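PDB 1UUT: Rep protein from Adeno-associated virus 5, which probably nicks viral DNA site-specifically during genome replication, through its N-terminal metal-dependent endonuclease domain. Local coordinates for residues Q80-S85 / L155-P160. Numbering follows the deposited sequence.
Sequences QFEKGS and LPKVQP. With MG (magnesium ion), chain E.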
ATOM      1  N   GLN A  80       1.951   1.893  -2.423  1.00 12.50           N
ATOM      2  CA  GLN A  80       1.652   3.310  -2.573  1.00 11.84           C
ATOM      3  C   GLN A  80       0.421   3.665  -1.747  1.00 12.54           C
ATOM      4  O   GLN A  80      -0.604   3.000  -1.841  1.00 13.59           O
ATOM      5  CB  GLN A  80       1.426   3.647  -4.057  1.00 11.57           C
ATOM      6  CG  GLN A  80       1.138   5.120  -4.342  1.00 11.72           C
ATOM      7  CD  GLN A  80       1.387   5.505  -5.790  1.00 16.60           C
ATOM      8  OE1 GLN A  80       2.527   5.590  -6.231  1.00 18.26           O
ATOM      9  NE2 GLN A  80       0.322   5.755  -6.528  1.00 14.34           N
ATOM     10  N   PHE A  81       0.558   4.657  -0.877  1.00 13.23           N
ATOM     11  CA  PHE A  81      -0.540   5.114  -0.038  1.00 12.93           C
ATOM     12  C   PHE A  81      -1.230   6.265  -0.771  1.00 14.96           C
ATOM     13  O   PHE A  81      -0.575   7.238  -1.175  1.00 16.38           O
ATOM     14  CB  PHE A  81      -0.003   5.590   1.315  1.00 12.26           C
ATOM     15  CG  PHE A  81      -1.073   5.847   2.329  1.00 13.07           C
ATOM     16  CD1 PHE A  81      -0.972   6.923   3.204  1.00 13.64           C
ATOM     17  CD2 PHE A  81      -2.181   5.014   2.414  1.00 12.90           C
ATOM     18  CE1 PHE A  81      -1.968   7.158   4.148  1.00 13.78           C
ATOM     19  CE2 PHE A  81      -3.173   5.241   3.348  1.00 13.09           C
ATOM     20  CZ  PHE A  81      -3.070   6.316   4.219  1.00 13.63           C
ATOM     21  N   GLU A  82      -2.543   6.162  -0.944  1.00 14.92           N
ATOM     22  CA  GLU A  82      -3.294   7.187  -1.655  1.00 15.71           C
ATOM     23  C   GLU A  82      -4.490   7.713  -0.892  1.00 17.46           C
ATOM     24  O   GLU A  82      -5.085   7.005  -0.079  1.00 19.55           O
ATOM     25  CB  GLU A  82      -3.779   6.636  -2.991  1.00 15.11           C
ATOM     26  CG  GLU A  82      -2.653   6.222  -3.917  1.00 18.93           C
ATOM     27  CD  GLU A  82      -3.144   5.487  -5.137  1.00 19.56           C
ATOM     28  OE1 GLU A  82      -4.367   5.450  -5.352  1.00 21.28           O
ATOM     29  OE2 GLU A  82      -2.305   4.934  -5.874  1.00 17.89           O
ATOM     30  N   LYS A  83      -4.802   8.980  -1.128  1.00 15.74           N
ATOM     31  CA  LYS A  83      -5.944   9.628  -0.520  1.00 15.68           C
ATOM     32  C   LYS A  83      -6.956   9.711  -1.655  1.00 17.77           C
ATOM     33  O   LYS A  83      -6.855  10.572  -2.523  1.00 20.01           O
ATOM     34  CB  LYS A  83      -5.555  11.020  -0.016  1.00  9.84           C
ATOM     35  CG  LYS A  83      -6.710  11.883   0.481  1.00 13.44           C
ATOM     36  CD  LYS A  83      -6.173  13.218   0.954  1.00 20.78           C
ATOM     37  CE  LYS A  83      -7.233  14.307   0.943  1.00 36.89           C
ATOM     38  NZ  LYS A  83      -8.265  14.130   1.985  1.00 35.22           N
ATOM     39  N   GLY A  84      -7.843   8.725  -1.712  1.00 18.88           N
ATOM     40  CA  GLY A  84      -8.860   8.687  -2.745  1.00 21.67           C
ATOM     41  C   GLY A  84      -9.995   9.644  -2.447  1.00 23.32           C
ATOM     42  O   GLY A  84      -9.975  10.344  -1.437  1.00 24.69           O
ATOM     43  N   SER A  85     -11.002   9.674  -3.312  1.00 24.47           N
ATOM     44  CA  SER A  85     -12.134  10.569  -3.111  1.00 27.01           C
ATOM     45  C   SER A  85     -13.037  10.118  -1.963  1.00 27.96           C
ATOM     46  O   SER A  85     -13.760  10.927  -1.388  1.00 29.51           O
ATOM     47  CB  SER A  85     -12.942  10.700  -4.403  1.00 33.43           C
ATOM     48  OG  SER A  85     -13.310   9.425  -4.903  1.00 41.77           O
ATOM     49  N   LEU A 155       2.625   5.093 -10.655  1.00 17.20           N
ATOM     50  CA  LEU A 155       3.491   6.259 -10.841  1.00 17.29           C
ATOM     51  C   LEU A 155       2.860   7.607 -11.195  1.00 18.95           C
ATOM     52  O   LEU A 155       3.288   8.633 -10.666  1.00 20.04           O
ATOM     53  CB  LEU A 155       4.618   5.949 -11.835  1.00 15.71           C
ATOM     54  CG  LEU A 155       5.598   4.839 -11.465  1.00 12.10           C
ATOM     55  CD1 LEU A 155       6.758   4.888 -12.447  1.00 12.73           C
ATOM     56  CD2 LEU A 155       6.104   5.002 -10.040  1.00  9.71           C
ATOM     57  N   PRO A 156       1.857   7.639 -12.103  1.00 20.83           N
ATOM     58  CA  PRO A 156       1.237   8.926 -12.462  1.00 20.86           C
ATOM     59  C   PRO A 156       0.442   9.676 -11.389  1.00 21.45           C
ATOM     60  O   PRO A 156      -0.023  10.800 -11.631  1.00 21.50           O
ATOM     61  CB  PRO A 156       0.373   8.568 -13.674  1.00 20.39           C
ATOM     62  CG  PRO A 156       0.035   7.138 -13.446  1.00 21.58           C
ATOM     63  CD  PRO A 156       1.337   6.559 -12.962  1.00 21.66           C
ATOM     64  N   LYS A 157       0.250   9.070 -10.221  1.00 19.95           N
ATOM     65  CA  LYS A 157      -0.489   9.753  -9.167  1.00 18.79           C
ATOM     66  C   LYS A 157       0.333  10.920  -8.628  1.00 18.40           C
ATOM     67  O   LYS A 157       1.546  10.808  -8.460  1.00 18.06           O
ATOM     68  CB  LYS A 157      -0.843   8.793  -8.026  1.00 21.18           C
ATOM     69  CG  LYS A 157      -2.294   8.313  -8.031  1.00 28.71           C
ATOM     70  CD  LYS A 157      -2.565   7.328  -9.141  1.00 33.59           C
ATOM     71  CE  LYS A 157      -3.964   6.730  -9.037  1.00 28.71           C
ATOM     72  NZ  LYS A 157      -5.043   7.650  -9.480  1.00 38.73           N
ATOM     73  N   VAL A 158      -0.319  12.061  -8.428  1.00 18.41           N
ATOM     74  CA  VAL A 158       0.346  13.237  -7.880  1.00 18.16           C
ATOM     75  C   VAL A 158      -0.378  13.628  -6.595  1.00 20.03           C
ATOM     76  O   VAL A 158      -1.413  13.040  -6.250  1.00 20.20           O
ATOM     77  CB  VAL A 158       0.373  14.434  -8.873  1.00 16.50           C
ATOM     78  CG1 VAL A 158       1.150  14.062 -10.124  1.00 15.36           C
ATOM     79  CG2 VAL A 158      -1.028  14.863  -9.233  1.00 16.66           C
ATOM     80  N   GLN A 159       0.189  14.583  -5.864  1.00 19.37           N
ATOM     81  CA  GLN A 159      -0.407  15.043  -4.617  1.00 19.76           C
ATOM     82  C   GLN A 159      -1.637  15.887  -4.926  1.00 19.96           C
ATOM     83  O   GLN A 159      -1.660  16.583  -5.937  1.00 21.59           O
ATOM     84  CB  GLN A 159       0.611  15.862  -3.820  1.00 15.85           C
ATOM     85  CG  GLN A 159       1.829  15.073  -3.415  1.00 16.45           C
ATOM     86  CD  GLN A 159       2.760  15.864  -2.531  1.00 19.70           C
ATOM     87  OE1 GLN A 159       3.613  16.610  -3.016  1.00 22.09           O
ATOM     88  NE2 GLN A 159       2.609  15.701  -1.223  1.00 13.29           N
ATOM     89  N   PRO A 160      -2.641  15.900  -4.032  1.00 19.58           N
ATOM     90  CA  PRO A 160      -2.700  15.179  -2.757  1.00 19.61           C
ATOM     91  C   PRO A 160      -3.162  13.720  -2.802  1.00 18.69           C
ATOM     92  O   PRO A 160      -3.186  13.055  -1.766  1.00 19.87           O
ATOM     93  CB  PRO A 160      -3.634  16.055  -1.923  1.00 20.36           C
ATOM     94  CG  PRO A 160      -4.623  16.522  -2.937  1.00 20.90           C
ATOM     95  CD  PRO A 160      -3.772  16.840  -4.155  1.00 20.43           C
TER
HETATM   96 MG    MG E1196      -6.385   4.249  -6.027  1.00 45.73          MG
HETATM   97  O   HOH W   1      -7.805   2.736  -6.071  1.00 49.17           O
HETATM   98  O   HOH W   2      -5.999   4.307  -8.056  1.00 43.20           O
HETATM   99  O   HOH W   3      -7.202   6.103  -5.579  1.00 42.07           O
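Lys157 lays its aliphatic chain across the ends of Gln80 and Glu82 at the metal site of the antiparallel sheet of a HUH-type Rep endonuclease domain. Strand 77-83 supplies Gln80 and Glu82; Lys157 comes from the loop between helix 149-154 and strand 162-167. Crossing is at about a right angle for both pairs: Lys157 CB lies 3.6 Å from Gln80 NE2, and Lys157 CE 3.9 Å from Glu82 OE1. Bends at chi2 (73°) and chi4 carry the lysine over the carboxylate, yet its NZ stays 4.7 Å from Glu82 OE1 and forms a salt bridge with Glu161.

Gln80 acts as a second-shell residue, bonding to the metal ligand Glu82. With CG anti to the backbone N (chi1 -179°), its extended chain carries NE2 to the anti side of Glu82 OE2, somewhat out of the carboxylate plane, 2.8 Å away, with an N-H...O angle of 156°. NE2 also bonds to Leu154 O and OE1 to Arg182, which together fix the amide's rotation. With Gln80 on OE2 and the magnesium ion 2.4 Å from Glu82 OE1, both carboxylate oxygens are held; His89 and three waters also bind the metal.

Farther along the strand, Lys83 CB packs 3.6 Å from Pro160 O, the carbonyl oxygen of a cis-proline.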